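Local atomic coordinates of periplasmic binding protein (Roseiflexus sp. RS-1, PDB entry 5GJ3), a protein that binds heme in the bacterial periplasm, here two heme molecules at once, and probably hands it on to a membrane transporter for uptake. Residues L148-T153 / E210-V215; D200-L205 / R233-L238; V9-D14 / P46-Q51; Q157-N162 / V184-L189. All coordinates share one frame; numbering follows the deposited sequence.

Interaction 1: L148-T153 / E210-V215; sequences LYLRGT and ESVGGV. With HEM (protoporphyrin IX containing Fe), chain C.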
# COMPACT_ATOMS: atom_id res chain seq x y z
N LEU A 148 -8.99 4.82 8.67
CA LEU A 148 -10.37 4.54 8.22
C LEU A 148 -10.31 4.23 6.74
O LEU A 148 -9.73 4.99 5.94
CB LEU A 148 -11.30 5.75 8.37
CG LEU A 148 -11.46 6.21 9.83
CD1 LEU A 148 -12.27 7.48 9.95
CD2 LEU A 148 -12.10 5.11 10.67
N TYR A 149 -10.82 3.07 6.41
CA TYR A 149 -11.11 2.73 5.05
C TYR A 149 -12.55 3.24 4.77
O TYR A 149 -13.48 2.87 5.48
CB TYR A 149 -11.01 1.22 4.89
CG TYR A 149 -11.46 0.78 3.52
CD1 TYR A 149 -10.59 0.87 2.42
CD2 TYR A 149 -12.79 0.31 3.30
CE1 TYR A 149 -11.01 0.49 1.13
CE2 TYR A 149 -13.21 -0.06 2.01
CZ TYR A 149 -12.32 -0.00 0.92
OH TYR A 149 -12.71 -0.39 -0.37
N LEU A 150 -12.71 4.07 3.75
CA LEU A 150 -13.99 4.74 3.44
C LEU A 150 -14.39 4.52 1.99
O LEU A 150 -13.56 4.57 1.09
CB LEU A 150 -13.88 6.26 3.65
CG LEU A 150 -13.36 6.74 5.01
CD1 LEU A 150 -13.03 8.23 4.93
CD2 LEU A 150 -14.41 6.45 6.08
N ARG A 151 -15.67 4.31 1.77
CA ARG A 151 -16.15 4.17 0.41
C ARG A 151 -17.54 4.75 0.41
O ARG A 151 -18.51 4.02 0.57
CB ARG A 151 -16.13 2.72 -0.06
CG ARG A 151 -16.00 2.63 -1.58
CD ARG A 151 -15.68 1.22 -2.05
NE ARG A 151 -16.82 0.34 -1.94
CZ ARG A 151 -16.95 -0.66 -1.07
NH1 ARG A 151 -18.05 -1.40 -1.09
NH2 ARG A 151 -15.97 -0.94 -0.20
N GLY A 152 -17.59 6.09 0.33
CA GLY A 152 -18.78 6.87 0.61
C GLY A 152 -19.23 6.69 2.04
O GLY A 152 -18.65 5.94 2.83
N THR A 153 -20.32 7.36 2.38
CA THR A 153 -20.90 7.27 3.72
C THR A 153 -21.47 5.88 4.05
O THR A 153 -21.66 5.54 5.21
CB THR A 153 -21.87 8.46 3.96
OG1 THR A 153 -21.08 9.57 4.41
CG2 THR A 153 -22.93 8.15 5.00
N GLU A 210 -12.08 11.80 -0.64
CA GLU A 210 -12.93 12.35 -1.70
C GLU A 210 -14.34 11.72 -1.69
O GLU A 210 -15.34 12.44 -1.75
CB GLU A 210 -12.25 12.24 -3.07
CG GLU A 210 -12.62 13.41 -3.96
CD GLU A 210 -12.41 13.14 -5.46
OE1 GLU A 210 -11.66 12.20 -5.82
OE2 GLU A 210 -13.02 13.89 -6.27
N SER A 211 -14.44 10.39 -1.58
CA SER A 211 -15.74 9.72 -1.55
C SER A 211 -16.70 10.12 -0.40
O SER A 211 -17.87 9.77 -0.45
CB SER A 211 -15.55 8.22 -1.45
OG SER A 211 -15.34 7.91 -0.10
N VAL A 212 -16.22 10.78 0.67
CA VAL A 212 -17.14 11.27 1.72
C VAL A 212 -17.34 12.78 1.66
O VAL A 212 -17.91 13.35 2.57
CB VAL A 212 -16.72 10.83 3.18
CG1 VAL A 212 -16.77 9.32 3.33
CG2 VAL A 212 -15.36 11.39 3.59
N GLY A 213 -16.83 13.45 0.63
CA GLY A 213 -16.96 14.92 0.57
C GLY A 213 -15.82 15.71 1.19
O GLY A 213 -16.04 16.84 1.68
N GLY A 214 -14.60 15.14 1.23
CA GLY A 214 -13.46 15.90 1.78
C GLY A 214 -13.53 15.97 3.30
O GLY A 214 -14.36 15.28 3.89
N VAL A 215 -12.66 16.79 3.93
CA VAL A 215 -12.60 16.93 5.39
C VAL A 215 -13.97 17.34 5.97
O VAL A 215 -14.44 16.79 6.98
CB VAL A 215 -11.46 17.88 5.84
CG1 VAL A 215 -11.51 18.11 7.34
CG2 VAL A 215 -10.08 17.32 5.46
CHA HEM C . -13.58 -0.33 -4.26
CHB HEM C . -9.14 0.33 -2.37
CHC HEM C . -9.92 -3.21 0.95
CHD HEM C . -14.24 -4.02 -1.14
C1A HEM C . -12.30 0.10 -4.03
C2A HEM C . -11.62 1.03 -4.86
C3A HEM C . -10.37 1.20 -4.33
C4A HEM C . -10.28 0.39 -3.17
CMA HEM C . -9.27 2.13 -4.84
CAA HEM C . -12.18 1.69 -6.13
CBA HEM C . -12.55 3.16 -5.93
CGA HEM C . -13.81 3.38 -5.13
O1A HEM C . -14.31 2.49 -4.40
O2A HEM C . -14.40 4.48 -5.15
C1B HEM C . -8.98 -0.59 -1.31
C2B HEM C . -7.77 -0.68 -0.54
C3B HEM C . -7.95 -1.67 0.38
C4B HEM C . -9.34 -2.20 0.17
CMB HEM C . -6.54 0.17 -0.74
CAB HEM C . -7.01 -2.14 1.40
CBB HEM C . -6.96 -1.50 2.55
C1C HEM C . -11.16 -3.78 0.65
C2C HEM C . -11.68 -4.95 1.23
C3C HEM C . -12.93 -5.19 0.64
C4C HEM C . -13.14 -4.14 -0.30
CMC HEM C . -10.96 -5.74 2.32
CAC HEM C . -13.94 -6.27 0.88
CBC HEM C . -13.99 -7.03 1.97
C1D HEM C . -14.34 -3.07 -2.17
C2D HEM C . -15.53 -3.04 -3.06
C3D HEM C . -15.36 -2.00 -3.93
C4D HEM C . -14.06 -1.42 -3.55
CMD HEM C . -16.69 -4.01 -2.97
CAD HEM C . -16.28 -1.53 -5.05
CBD HEM C . -16.04 -2.18 -6.44
CGD HEM C . -16.90 -1.51 -7.50
O1D HEM C . -16.80 -1.74 -8.74
O2D HEM C . -17.76 -0.66 -7.18
NA HEM C . -11.47 -0.29 -2.96
NB HEM C . -9.87 -1.45 -0.81
NC HEM C . -12.07 -3.29 -0.28
ND HEM C . -13.53 -2.03 -2.44
FE HEM C . -11.81 -1.73 -1.63
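The edge of a heme-iron site, where strand 144-151 runs out into a turn, is braced by Gly152 meeting Ser211 at the end of helix 206-211. The backbone N of Gly152 donates to Ser211 OG over 2.9 Å, with 163° at the hydrogen. Ser211 puts OG between its own N and carbonyl carbon (chi1 83°), close enough to its helix to donate to Gly208 O as well; one hydroxyl thus links the strand end to the last helical turn. A C-H...O contact runs beside it, from Gly152 CA to Ser211 O at 3.2 Å. Val212 adds the apolar part: its CG1 rests on Gly152 C at 3.8 Å, and its CG2 meets Leu150 CD1 at 4.1 Å, the two side chains crossing at about a right angle. Gly213, at positive phi, completes the Schellman motif that ends the helix.

The strand illustrates how alternation divides labour. While Leu150 points to the helix end, Tyr149 and Arg151 serve the heme. Tyr149 OH binds the iron at 2.1 Å, and Arg151 lays one guanidinium face over heme atom C2D, which lies 3.4 Å above the plane. Arg151 NH2 also reaches Tyr149 OH in a weak hydrogen bond of 3.3 Å, arriving at the ring edge; its positive charge would probably favour an electron-rich phenolic oxygen on the iron.

Beyond the contact, Leu150 packs on Gln156 of strand 155-159 and Val204 of strand 201-205, and Leu218 of helix 214-218 touches both Leu150 and Val212.

Interaction 2: D200-L205 / R233-L238; sequences DVLLVL and RRIIAL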
# COMPACT_ATOMS: atom_id res chain seq x y z
N ASP A 200 -5.95 11.12 17.95
CA ASP A 200 -5.24 12.37 17.75
C ASP A 200 -5.06 12.66 16.26
O ASP A 200 -4.98 13.83 15.85
CB ASP A 200 -3.83 12.25 18.38
CG ASP A 200 -3.88 12.12 19.90
OD1 ASP A 200 -4.47 13.06 20.52
OD2 ASP A 200 -3.35 11.13 20.48
N VAL A 201 -4.94 11.59 15.48
CA VAL A 201 -4.77 11.66 14.00
C VAL A 201 -5.78 10.73 13.33
O VAL A 201 -5.92 9.60 13.71
CB VAL A 201 -3.31 11.26 13.59
CG1 VAL A 201 -3.10 11.36 12.05
CG2 VAL A 201 -2.30 12.14 14.36
N LEU A 202 -6.47 11.23 12.31
CA LEU A 202 -7.23 10.38 11.41
C LEU A 202 -6.43 10.13 10.11
O LEU A 202 -6.07 11.07 9.38
CB LEU A 202 -8.59 11.02 11.08
CG LEU A 202 -9.53 11.00 12.31
CD1 LEU A 202 -10.63 12.02 12.14
CD2 LEU A 202 -10.12 9.62 12.52
N LEU A 203 -6.13 8.87 9.85
CA LEU A 203 -5.39 8.50 8.65
C LEU A 203 -6.36 7.86 7.64
O LEU A 203 -7.05 6.90 7.95
CB LEU A 203 -4.24 7.55 9.01
CG LEU A 203 -3.29 7.03 7.91
CD1 LEU A 203 -2.56 8.16 7.23
CD2 LEU A 203 -2.28 6.03 8.46
N VAL A 204 -6.45 8.44 6.44
CA VAL A 204 -7.38 7.97 5.41
C VAL A 204 -6.71 7.86 4.02
O VAL A 204 -5.61 8.36 3.81
CB VAL A 204 -8.57 8.94 5.26
CG1 VAL A 204 -9.36 9.00 6.59
CG2 VAL A 204 -8.08 10.33 4.81
N LEU A 205 -7.41 7.25 3.08
CA LEU A 205 -6.92 7.28 1.68
C LEU A 205 -7.46 8.51 0.92
O LEU A 205 -8.59 8.99 1.22
CB LEU A 205 -7.28 6.00 0.98
CG LEU A 205 -6.77 4.77 1.73
CD1 LEU A 205 -7.25 3.50 1.06
CD2 LEU A 205 -5.24 4.74 1.89
N ARG A 233 -8.75 19.29 13.09
CA ARG A 233 -8.78 18.88 11.68
C ARG A 233 -7.49 18.14 11.27
O ARG A 233 -6.94 18.37 10.20
CB ARG A 233 -9.13 20.07 10.74
CG ARG A 233 -10.55 20.59 10.96
CD ARG A 233 -10.87 21.89 10.23
NE ARG A 233 -11.11 21.71 8.78
CZ ARG A 233 -12.29 21.49 8.20
NH1 ARG A 233 -12.36 21.36 6.86
NH2 ARG A 233 -13.40 21.38 8.92
N ARG A 234 -7.02 17.24 12.13
CA ARG A 234 -5.75 16.57 11.88
C ARG A 234 -6.03 15.30 11.09
O ARG A 234 -6.10 14.20 11.62
CB ARG A 234 -5.10 16.27 13.20
CG ARG A 234 -3.61 16.12 13.13
CD ARG A 234 -3.09 16.03 14.54
NE ARG A 234 -2.98 17.28 15.28
CZ ARG A 234 -1.90 18.06 15.26
NH1 ARG A 234 -0.91 17.82 14.42
NH2 ARG A 234 -1.81 19.12 16.04
N ILE A 235 -6.22 15.49 9.78
CA ILE A 235 -6.54 14.40 8.86
C ILE A 235 -5.30 14.30 7.97
O ILE A 235 -4.87 15.33 7.44
CB ILE A 235 -7.76 14.70 7.92
CG1 ILE A 235 -9.02 15.26 8.65
CG2 ILE A 235 -8.05 13.54 6.97
CD1 ILE A 235 -9.41 14.60 9.93
N ILE A 236 -4.76 13.09 7.80
CA ILE A 236 -3.64 12.84 6.86
C ILE A 236 -4.27 11.97 5.77
O ILE A 236 -4.83 10.92 6.06
CB ILE A 236 -2.50 11.97 7.50
CG1 ILE A 236 -1.93 12.55 8.79
CG2 ILE A 236 -1.39 11.65 6.48
CD1 ILE A 236 -1.45 13.98 8.68
N ALA A 237 -4.22 12.42 4.51
CA ALA A 237 -4.77 11.61 3.43
C ALA A 237 -3.61 11.24 2.52
O ALA A 237 -2.85 12.10 2.09
CB ALA A 237 -5.85 12.37 2.66
N LEU A 238 -3.43 9.96 2.25
CA LEU A 238 -2.32 9.52 1.38
C LEU A 238 -2.91 8.66 0.28
O LEU A 238 -3.96 8.06 0.46
CB LEU A 238 -1.24 8.73 2.18
CG LEU A 238 -0.46 9.55 3.25
CD1 LEU A 238 0.48 8.66 4.05
CD2 LEU A 238 0.33 10.68 2.62
O HOH W 1 -5.17 16.53 17.07
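Leu202 to Leu205 run parallel to Ile235 to Leu238, with strand axes 4.8 Å apart and 23° between their directions. Four backbone hydrogen bonds join them in the alternating pattern of a parallel pair: Leu202 N to Arg234 O, Ile236 N to Leu202 O (2.9 Å), Val204 N to Ile236 O, and Leu238 N to Val204 O.

On one face Leu202 and Ile235 lie side by side, pointing the same way, their CD1 methyls 3.6 Å apart. Further along that face Val204 CG2 packs against Ala237 CB at 3.7 Å. On the other face Ile236 presents CG2 to Leu203 CD1, while its CG1 meets Val201 CG1 at 3.7 Å. The two strands and the chain between them form a beta-alpha-beta crossover, through helices 206-211, 214-218 and 228-232; the first packs on Val204 and Ala237, the second on Ile235, whereas helix 250-267 covers Leu203 and Ile236.

Where the strands begin, Arg234 passes CD within 3.2 Å of Asp200 O, and a water lies 3.0 Å from Asp200 O and accepts from Arg234 NE at 2.9 Å. The guanidinium continues to a salt bridge with Asp263 and a hydrogen bond with Gln232. An alanine in place of Arg234 would probably leave the water without its NE donor and Asp263 without its charged mate. Asp200 turns its carboxylate elsewhere, to Arg269, Ser268 and the backbone N of His144.

Interaction 3: V9-D14 / P46-Q51; sequences VSLNGD and PNIGYQ. With ZN (zinc ion), chain D; HEM (protoporphyrin IX containing Fe), chain B.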
# COMPACT_ATOMS: atom_id res chain seq x y z
N VAL A 9 3.64 -9.28 -18.10
CA VAL A 9 2.35 -8.97 -17.56
C VAL A 9 2.51 -9.04 -16.04
O VAL A 9 2.93 -10.06 -15.47
CB VAL A 9 1.21 -9.89 -18.03
CG1 VAL A 9 -0.10 -9.47 -17.30
CG2 VAL A 9 0.99 -9.77 -19.55
N SER A 10 2.25 -7.90 -15.40
CA SER A 10 2.44 -7.77 -13.96
C SER A 10 1.05 -7.82 -13.27
O SER A 10 0.12 -7.06 -13.62
CB SER A 10 3.16 -6.48 -13.67
OG SER A 10 3.15 -6.26 -12.27
N LEU A 11 0.90 -8.71 -12.29
CA LEU A 11 -0.41 -8.96 -11.69
C LEU A 11 -0.85 -8.01 -10.52
O LEU A 11 -2.03 -8.04 -10.13
CB LEU A 11 -0.53 -10.44 -11.24
CG LEU A 11 -0.19 -11.47 -12.35
CD1 LEU A 11 -0.32 -12.85 -11.72
CD2 LEU A 11 -1.18 -11.32 -13.51
N ASN A 12 0.07 -7.24 -9.98
CA ASN A 12 -0.25 -6.43 -8.80
C ASN A 12 0.38 -5.08 -8.96
O ASN A 12 1.48 -4.96 -9.49
CB ASN A 12 0.27 -7.07 -7.49
CG ASN A 12 -0.17 -8.48 -7.35
OD1 ASN A 12 0.50 -9.40 -7.82
ND2 ASN A 12 -1.34 -8.66 -6.79
N GLY A 13 -0.34 -4.05 -8.50
CA GLY A 13 0.20 -2.68 -8.54
C GLY A 13 1.56 -2.45 -7.93
O GLY A 13 2.36 -1.70 -8.49
N ASP A 14 1.87 -3.08 -6.78
CA ASP A 14 3.18 -2.93 -6.16
C ASP A 14 4.37 -3.62 -6.90
O ASP A 14 5.51 -3.09 -6.98
CB ASP A 14 3.12 -3.35 -4.67
CG ASP A 14 2.63 -4.80 -4.45
OD1 ASP A 14 1.95 -5.39 -5.33
OD2 ASP A 14 2.91 -5.35 -3.35
N PRO A 46 -2.52 -1.92 -21.49
CA PRO A 46 -3.74 -2.71 -21.41
C PRO A 46 -4.07 -3.17 -19.96
O PRO A 46 -3.15 -3.41 -19.13
CB PRO A 46 -3.44 -3.91 -22.33
CG PRO A 46 -2.35 -3.46 -23.23
CD PRO A 46 -1.61 -2.33 -22.57
N ASN A 47 -5.36 -3.29 -19.66
CA ASN A 47 -5.84 -3.65 -18.34
C ASN A 47 -6.13 -5.11 -18.39
O ASN A 47 -6.76 -5.56 -19.33
CB ASN A 47 -7.18 -2.92 -18.03
CG ASN A 47 -7.83 -3.44 -16.75
OD1 ASN A 47 -7.17 -3.56 -15.72
ND2 ASN A 47 -9.13 -3.76 -16.82
N ILE A 48 -5.73 -5.85 -17.35
CA ILE A 48 -6.00 -7.29 -17.31
C ILE A 48 -7.02 -7.60 -16.18
O ILE A 48 -7.31 -8.78 -15.91
CB ILE A 48 -4.68 -8.09 -17.08
CG1 ILE A 48 -4.10 -7.71 -15.68
CG2 ILE A 48 -3.67 -7.73 -18.20
CD1 ILE A 48 -2.88 -8.52 -15.21
N GLY A 49 -7.59 -6.57 -15.57
CA GLY A 49 -8.62 -6.78 -14.53
C GLY A 49 -8.05 -6.35 -13.19
O GLY A 49 -6.89 -5.92 -13.14
N TYR A 50 -8.83 -6.44 -12.11
CA TYR A 50 -8.30 -6.13 -10.76
C TYR A 50 -7.39 -7.32 -10.25
O TYR A 50 -7.67 -8.46 -10.54
CB TYR A 50 -9.45 -5.80 -9.78
CG TYR A 50 -8.96 -5.54 -8.35
CD1 TYR A 50 -8.05 -4.53 -8.08
CD2 TYR A 50 -9.36 -6.38 -7.31
CE1 TYR A 50 -7.53 -4.34 -6.79
CE2 TYR A 50 -8.87 -6.19 -5.99
CZ TYR A 50 -7.96 -5.17 -5.75
OH TYR A 50 -7.47 -5.01 -4.46
N GLN A 51 -6.33 -7.01 -9.51
CA GLN A 51 -5.37 -8.04 -8.99
C GLN A 51 -5.98 -9.30 -8.38
O GLN A 51 -5.40 -10.37 -8.53
CB GLN A 51 -4.34 -7.42 -8.02
CG GLN A 51 -4.93 -6.93 -6.67
CD GLN A 51 -3.95 -6.06 -5.90
OE1 GLN A 51 -2.71 -6.20 -6.04
NE2 GLN A 51 -4.49 -5.14 -5.10
ZN ZN D . 1.53 -6.95 -3.05
CHA HEM B . -11.06 -3.65 -4.86
CHB HEM B . -6.87 -1.18 -5.10
CHC HEM B . -5.46 -3.78 -1.21
CHD HEM B . -9.44 -6.55 -1.38
C1A HEM B . -10.07 -2.76 -5.21
C2A HEM B . -10.18 -1.89 -6.32
C3A HEM B . -9.01 -1.19 -6.45
C4A HEM B . -8.18 -1.62 -5.37
CMA HEM B . -8.68 -0.16 -7.52
CAA HEM B . -11.40 -1.83 -7.23
CBA HEM B . -11.34 -3.08 -8.14
CGA HEM B . -12.67 -3.46 -8.76
O1A HEM B . -13.71 -2.99 -8.30
O2A HEM B . -12.76 -4.27 -9.72
C1B HEM B . -6.12 -1.66 -4.01
C2B HEM B . -4.84 -1.15 -3.59
C3B HEM B . -4.45 -1.86 -2.48
C4B HEM B . -5.53 -2.85 -2.25
CMB HEM B . -4.08 -0.00 -4.22
CAB HEM B . -3.23 -1.77 -1.65
CBB HEM B . -2.09 -1.27 -2.16
C1C HEM B . -6.41 -4.72 -0.86
C2C HEM B . -6.39 -5.51 0.30
C3C HEM B . -7.55 -6.31 0.25
C4C HEM B . -8.26 -5.97 -0.95
CMC HEM B . -5.29 -5.46 1.36
CAC HEM B . -8.00 -7.35 1.22
CBC HEM B . -7.38 -7.58 2.38
C1D HEM B . -10.20 -5.91 -2.35
C2D HEM B . -11.55 -6.39 -2.68
C3D HEM B . -12.01 -5.59 -3.64
C4D HEM B . -10.92 -4.62 -3.90
CMD HEM B . -12.29 -7.56 -2.03
CAD HEM B . -13.36 -5.68 -4.34
CBD HEM B . -13.03 -6.31 -5.76
CGD HEM B . -13.00 -7.83 -5.84
O1D HEM B . -13.62 -8.52 -5.00
O2D HEM B . -12.41 -8.45 -6.77
NA HEM B . -8.83 -2.64 -4.68
NB HEM B . -6.44 -2.68 -3.21
NC HEM B . -7.52 -5.01 -1.61
ND HEM B . -9.81 -4.85 -3.15
FE HEM B . -8.18 -3.82 -3.20
O HOH W 2 -0.29 -6.94 -3.76
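Asn12 and Gln51 cross at about a right angle, their amide planes 44° apart, where strand 8-10 of the parallel N-terminal sheet passes into helix 13-21. Asn12 ND2 donates to Gln51 OE1 over 2.9 Å at 168°; the acceptor lies in the Asn12 amide plane, while the donor is tilted 22° from the plane of the Gln51 carbonyl. Asn12 OD1 accepts from Asp70 N, so both ends of the amide are engaged and its rotation is fixed. Gln51 is likewise held at both ends, for NE2 donates to Tyr50 OH at 3.1 Å, and that oxygen binds a heme iron at 1.9 Å. Asn12 is thus a second-shell residue positioning Gln51. An alanine in place of Gln51 would probably leave Asn12 ND2 without this acceptor and Tyr50 OH without the NE2 donor.

At the other end Ile48 CD1 touches both Val9 CG1, 3.6 Å away, and Leu11 CD2, at 3.7 Å; the Ile48 side chain slides past Val9 but crosses Leu11 at about a right angle. Asp14, with Asp70 and Asp94, holds a zinc ion nearby. The Tyr50 ring has heme C1A over one face and Gln51 CG 3.6 Å above the opposite one, toward the rim.

Interaction 4: Q157-N162 / V184-L189; sequences QVAGRN and VEFKPL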
# COMPACT_ATOMS: atom_id res chain seq x y z
N GLN A 157 -14.69 1.43 7.72
CA GLN A 157 -13.98 0.33 8.32
C GLN A 157 -12.67 0.84 8.93
O GLN A 157 -12.07 1.80 8.45
CB GLN A 157 -13.67 -0.77 7.30
CG GLN A 157 -14.89 -1.35 6.59
CD GLN A 157 -15.55 -2.49 7.35
OE1 GLN A 157 -16.75 -2.45 7.63
NE2 GLN A 157 -14.77 -3.49 7.71
N VAL A 158 -12.24 0.18 10.00
CA VAL A 158 -11.08 0.57 10.76
C VAL A 158 -10.11 -0.59 10.60
O VAL A 158 -10.55 -1.74 10.59
CB VAL A 158 -11.48 0.73 12.26
CG1 VAL A 158 -10.26 0.73 13.16
CG2 VAL A 158 -12.30 1.99 12.48
N ALA A 159 -8.82 -0.30 10.51
CA ALA A 159 -7.79 -1.35 10.42
C ALA A 159 -7.05 -1.57 11.75
O ALA A 159 -6.48 -0.62 12.34
CB ALA A 159 -6.79 -1.01 9.31
N GLY A 160 -7.02 -2.81 12.21
CA GLY A 160 -6.31 -3.15 13.42
C GLY A 160 -5.03 -3.90 13.07
O GLY A 160 -4.38 -3.61 12.04
N ARG A 161 -4.66 -4.85 13.93
CA ARG A 161 -3.40 -5.59 13.79
C ARG A 161 -3.44 -6.59 12.63
O ARG A 161 -4.52 -6.87 12.07
CB ARG A 161 -2.97 -6.23 15.12
CG ARG A 161 -2.65 -5.17 16.16
CD ARG A 161 -1.70 -5.59 17.27
NE ARG A 161 -1.82 -4.70 18.44
CZ ARG A 161 -1.27 -4.92 19.64
NH1 ARG A 161 -0.52 -5.99 19.86
NH2 ARG A 161 -1.47 -4.05 20.62
N ASN A 162 -2.25 -7.08 12.27
CA ASN A 162 -2.05 -7.90 11.08
C ASN A 162 -2.47 -7.21 9.75
O ASN A 162 -3.06 -7.83 8.87
CB ASN A 162 -2.72 -9.30 11.24
CG ASN A 162 -2.12 -10.33 10.30
OD1 ASN A 162 -0.90 -10.50 10.26
ND2 ASN A 162 -2.97 -11.01 9.54
N VAL A 184 -8.87 -6.58 15.16
CA VAL A 184 -7.90 -7.34 14.38
C VAL A 184 -8.33 -7.16 12.91
O VAL A 184 -9.53 -7.26 12.63
CB VAL A 184 -7.94 -8.84 14.76
CG1 VAL A 184 -7.17 -9.68 13.74
CG2 VAL A 184 -7.39 -9.05 16.15
N GLU A 185 -7.39 -6.87 11.99
CA GLU A 185 -7.71 -6.72 10.53
C GLU A 185 -8.77 -5.62 10.28
O GLU A 185 -8.71 -4.61 10.97
CB GLU A 185 -8.01 -8.08 9.87
CG GLU A 185 -6.76 -8.98 9.85
CD GLU A 185 -7.01 -10.48 9.64
OE1 GLU A 185 -7.97 -10.84 8.93
OE2 GLU A 185 -6.24 -11.31 10.18
N PHE A 186 -9.70 -5.79 9.34
CA PHE A 186 -10.73 -4.76 9.09
C PHE A 186 -12.03 -4.99 9.84
O PHE A 186 -12.61 -6.08 9.78
CB PHE A 186 -11.02 -4.62 7.60
CG PHE A 186 -9.94 -3.93 6.84
CD1 PHE A 186 -8.73 -4.58 6.60
CD2 PHE A 186 -10.10 -2.63 6.39
CE1 PHE A 186 -7.70 -3.93 5.92
CE2 PHE A 186 -9.09 -1.98 5.71
CZ PHE A 186 -7.89 -2.63 5.47
N LYS A 187 -12.50 -3.97 10.57
CA LYS A 187 -13.81 -4.03 11.25
C LYS A 187 -14.59 -2.76 11.07
O LYS A 187 -14.00 -1.69 10.89
CB LYS A 187 -13.63 -4.35 12.73
CG LYS A 187 -12.97 -5.71 12.96
CD LYS A 187 -13.90 -6.90 12.65
CE LYS A 187 -13.34 -8.23 13.16
NZ LYS A 187 -12.11 -8.70 12.43
N PRO A 188 -15.95 -2.85 11.10
CA PRO A 188 -16.75 -1.64 10.95
C PRO A 188 -16.48 -0.56 12.01
O PRO A 188 -16.24 -0.88 13.17
CB PRO A 188 -18.23 -2.15 11.02
CG PRO A 188 -18.17 -3.60 11.37
CD PRO A 188 -16.77 -4.09 11.12
N LEU A 189 -16.46 0.69 11.57
CA LEU A 189 -16.51 1.83 12.46
C LEU A 189 -17.86 1.83 13.22
O LEU A 189 -18.89 1.44 12.66
CB LEU A 189 -16.32 3.14 11.67
CG LEU A 189 -16.15 4.44 12.49
CD1 LEU A 189 -14.90 4.38 13.35
CD2 LEU A 189 -16.10 5.67 11.59
O HOH W 3 -15.36 -6.38 8.05
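Val158 and Lys187 form the hydrogen-bonded pair of an antiparallel ladder, Val158 N donating to Lys187 O at 2.7 Å and Lys187 N returning the bond to Val158 O at 3.0 Å. Gly160 N to Glu185 O and Glu185 N to Arg161 O carry the backbone bonding past the strand ends. C-H...O contacts reinforce it, among them Phe186 CA to Val158 O. A side chain on Gly160 would point at the other backbone, with a beta carbon tightly placed against Val184 N.

The ladder adds strand 186-188 to the mixed sheet of the C-terminal lobe, next to the hairpin of strands 144-151 and 155-159, and so brings Phe186 to the heme pocket, where it touches the porphyrin and packs on Tyr149.

Among the apolar contacts, Ala159 CB stands 4.3 Å above one face of the Phe186 ring, offset toward the rim, and Gln157 CB lies at the ring's edge. On the other side of the sheet Val158 CG2 meets Leu189 CD1 at 3.6 Å, crossing at about a right angle.

Polar side chains contribute at both ends of the pair. Gln157 bends at chi2 (-86°), which brings its CD back across the partner strand; OE1 approaches Pro188 CA at 3.4 Å, and NE2 donates to a water that in turn donates to Phe186 O. Asn162 and Glu185 lie side by side, their flat groups 51° apart, with a weak hydrogen bond of 3.3 Å from Asn162 ND2 to Glu185 OE2.

Followed from the N terminus, the chain first closes interaction 3, whose loop, holding strand 28-31 of the first sheet, brings 46-51 back against the end of strand 8-10 and is complete before the others begin. Strands 66-70 and 89-92 and then the long helix 115-136 lead to the second lobe. Interaction 1 opens there at 148-153; interaction 4 opens and closes inside its loop. Interaction 2 starts at 200-205 while interaction 1 is still open, and finishes after it, so the two cross. Interactions 1, 2 and 4 share one mixed sheet: Leu148 N reaches Leu203 O, and Tyr149 N reaches Gln157 O. Interactions 1 and 3, about 8 Å apart at nearest atoms, each supply a tyrosine to one of the two hemes.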